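Dual specificity protein phosphatase 18 (Homo sapiens, PDB 2ESB) removes phosphate from tyrosine and, less readily, threonine residues of MAP-kinase peptides, acting as a dual-specificity protein phosphatase. Local coordinates at residues A[38-41]-A[42-46]. Numbering follows the deposited sequence.
Sequences KLML and SSNQI
Leu41 and Ile46 close off the short helix 38-43 with a Schellman motif: Ile46 N donates to Leu41 O at 2.8 Å, and Gln45 N bonds to Ser42 O at 3.0 Å. Gln45 is the C' residue, and its positive phi of 53° turns the chain back across the helix end. Ordinary helical bonds come before this, from Ser42 N to Lys38 O and from Ser43 N to Leu39 O.

Among the side-chain bonds, the amide of Asn44 stands out. Its chi1 of -74° lays CG beside the backbone N, and chi2 then turns ND2 to Met40 O at 2.8 Å, nearly straight at 171° and with the oxygen in the amide plane. Asn44 N bonds to the same carbonyl from above its plane, so two N-H groups of one residue grip one oxygen. The Met40 side chain runs alongside, CG 3.7 Å from ND2.

The apolar part is the hydrophobic pair characteristic of this motif: Leu41 CD2 meets Ile46 CG1 at 4.0 Å, and both side chains also rest on Leu101.

Met40 O, Leu41 O and Ser42 O thus find donors within the turn itself, while the Leu41–Ile46 pair packs that turn against strand 100-103.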
ATOM      1  N   LYS A  38      -7.764  17.472   7.048  1.00 12.65           N
ATOM      2  CA  LYS A  38      -7.356  18.499   6.097  1.00 17.15           C
ATOM      3  C   LYS A  38      -5.975  19.104   6.374  1.00 22.09           C
ATOM      4  O   LYS A  38      -5.142  19.198   5.471  1.00 17.69           O
ATOM      5  CB  LYS A  38      -8.414  19.604   6.051  1.00 16.31           C
ATOM      6  CG  LYS A  38      -8.218  20.625   4.941  1.00 16.27           C
ATOM      7  CD  LYS A  38      -9.331  21.667   5.008  1.00 24.37           C
ATOM      8  CE  LYS A  38      -9.241  22.705   3.900  1.00 25.60           C
ATOM      9  NZ  LYS A  38     -10.348  23.686   4.048  1.00 20.87           N
ATOM     10  N   LEU A  39      -5.724  19.506   7.614  1.00 18.07           N
ATOM     11  CA  LEU A  39      -4.439  20.113   7.955  1.00 22.00           C
ATOM     12  C   LEU A  39      -3.260  19.200   7.680  1.00 20.42           C
ATOM     13  O   LEU A  39      -2.220  19.641   7.191  1.00 18.95           O
ATOM     14  CB  LEU A  39      -4.412  20.521   9.429  1.00 21.95           C
ATOM     15  CG  LEU A  39      -5.196  21.784   9.780  1.00 40.73           C
ATOM     16  CD1 LEU A  39      -5.064  22.063  11.274  1.00 50.90           C
ATOM     17  CD2 LEU A  39      -4.668  22.952   8.967  1.00 46.70           C
ATOM     18  N   MET A  40      -3.432  17.926   8.003  1.00 21.56           N
ATOM     19  CA  MET A  40      -2.386  16.949   7.805  1.00 23.50           C
ATOM     20  C   MET A  40      -2.110  16.739   6.324  1.00 18.94           C
ATOM     21  O   MET A  40      -0.965  16.545   5.917  1.00 19.34           O
ATOM     22  CB  MET A  40      -2.786  15.629   8.454  1.00 23.08           C
ATOM     23  CG  MET A  40      -1.617  14.696   8.669  1.00 37.33           C
ATOM     24  SD  MET A  40      -2.059  13.398   9.811  1.00 42.49           S
ATOM     25  CE  MET A  40      -1.987  14.295  11.332  1.00 36.04           C
ATOM     26  N   LEU A  41      -3.163  16.761   5.519  1.00 15.87           N
ATOM     27  CA  LEU A  41      -2.997  16.589   4.082  1.00 13.05           C
ATOM     28  C   LEU A  41      -2.249  17.792   3.503  1.00 16.82           C
ATOM     29  O   LEU A  41      -1.272  17.642   2.763  1.00 18.56           O
ATOM     30  CB  LEU A  41      -4.363  16.458   3.397  1.00 12.65           C
ATOM     31  CG  LEU A  41      -5.167  15.208   3.768  1.00 10.66           C
ATOM     32  CD1 LEU A  41      -6.536  15.286   3.128  1.00 14.23           C
ATOM     33  CD2 LEU A  41      -4.423  13.947   3.324  1.00 17.76           C
ATOM     34  N   SER A  42      -2.694  18.996   3.841  1.00 13.96           N
ATOM     35  CA  SER A  42      -2.028  20.170   3.294  1.00 19.10           C
ATOM     36  C   SER A  42      -0.599  20.342   3.813  1.00 19.47           C
ATOM     37  O   SER A  42       0.305  20.695   3.049  1.00 18.63           O
ATOM     38  CB  SER A  42      -2.859  21.434   3.566  1.00 21.48           C
ATOM     39  OG  SER A  42      -3.110  21.596   4.943  1.00 28.33           O
ATOM     40  N   SER A  43      -0.380  20.062   5.095  1.00 17.09           N
ATOM     41  CA  SER A  43       0.948  20.221   5.678  1.00 21.12           C
ATOM     42  C   SER A  43       1.968  19.231   5.101  1.00 27.38           C
ATOM     43  O   SER A  43       3.165  19.503   5.087  1.00 23.37           O
ATOM     44  CB  SER A  43       0.883  20.070   7.198  1.00 25.44           C
ATOM     45  OG  SER A  43       0.792  18.707   7.559  1.00 49.48           O
ATOM     46  N   ASN A  44       1.501  18.074   4.642  1.00 19.03           N
ATOM     47  CA  ASN A  44       2.394  17.094   4.046  1.00 13.29           C
ATOM     48  C   ASN A  44       2.316  17.209   2.528  1.00 20.12           C
ATOM     49  O   ASN A  44       2.812  16.351   1.797  1.00 16.85           O
ATOM     50  CB  ASN A  44       2.011  15.685   4.496  1.00 17.10           C
ATOM     51  CG  ASN A  44       2.415  15.410   5.928  1.00 20.79           C
ATOM     52  OD1 ASN A  44       3.558  15.066   6.200  1.00 18.59           O
ATOM     53  ND2 ASN A  44       1.479  15.585   6.852  1.00 15.35           N
ATOM     54  N   GLN A  45       1.668  18.271   2.064  1.00 16.97           N
ATOM     55  CA  GLN A  45       1.536  18.524   0.637  1.00 20.27           C
ATOM     56  C   GLN A  45       0.964  17.359  -0.171  1.00 15.72           C
ATOM     57  O   GLN A  45       1.439  17.066  -1.268  1.00 15.51           O
ATOM     58  CB  GLN A  45       2.895  18.933   0.065  1.00 24.75           C
ATOM     59  CG  GLN A  45       3.356  20.307   0.526  1.00 28.60           C
ATOM     60  CD  GLN A  45       4.744  20.650   0.019  1.00 36.79           C
ATOM     61  OE1 GLN A  45       5.753  20.271   0.618  1.00 38.16           O
ATOM     62  NE2 GLN A  45       4.801  21.353  -1.098  1.00 29.70           N
ATOM     63  N   ILE A  46      -0.061  16.701   0.364  1.00 16.16           N
ATOM     64  CA  ILE A  46      -0.691  15.595  -0.356  1.00 15.63           C
ATOM     65  C   ILE A  46      -1.581  16.137  -1.488  1.00 14.04           C
ATOM     66  O   ILE A  46      -2.425  17.006  -1.257  1.00 15.47           O
ATOM     67  CB  ILE A  46      -1.573  14.741   0.580  1.00 11.80           C
ATOM     68  CG1 ILE A  46      -0.757  14.228   1.774  1.00 11.26           C
ATOM     69  CG2 ILE A  46      -2.154  13.568  -0.199  1.00 18.15           C
ATOM     70  CD1 ILE A  46       0.478  13.433   1.387  1.00 15.77           C
TER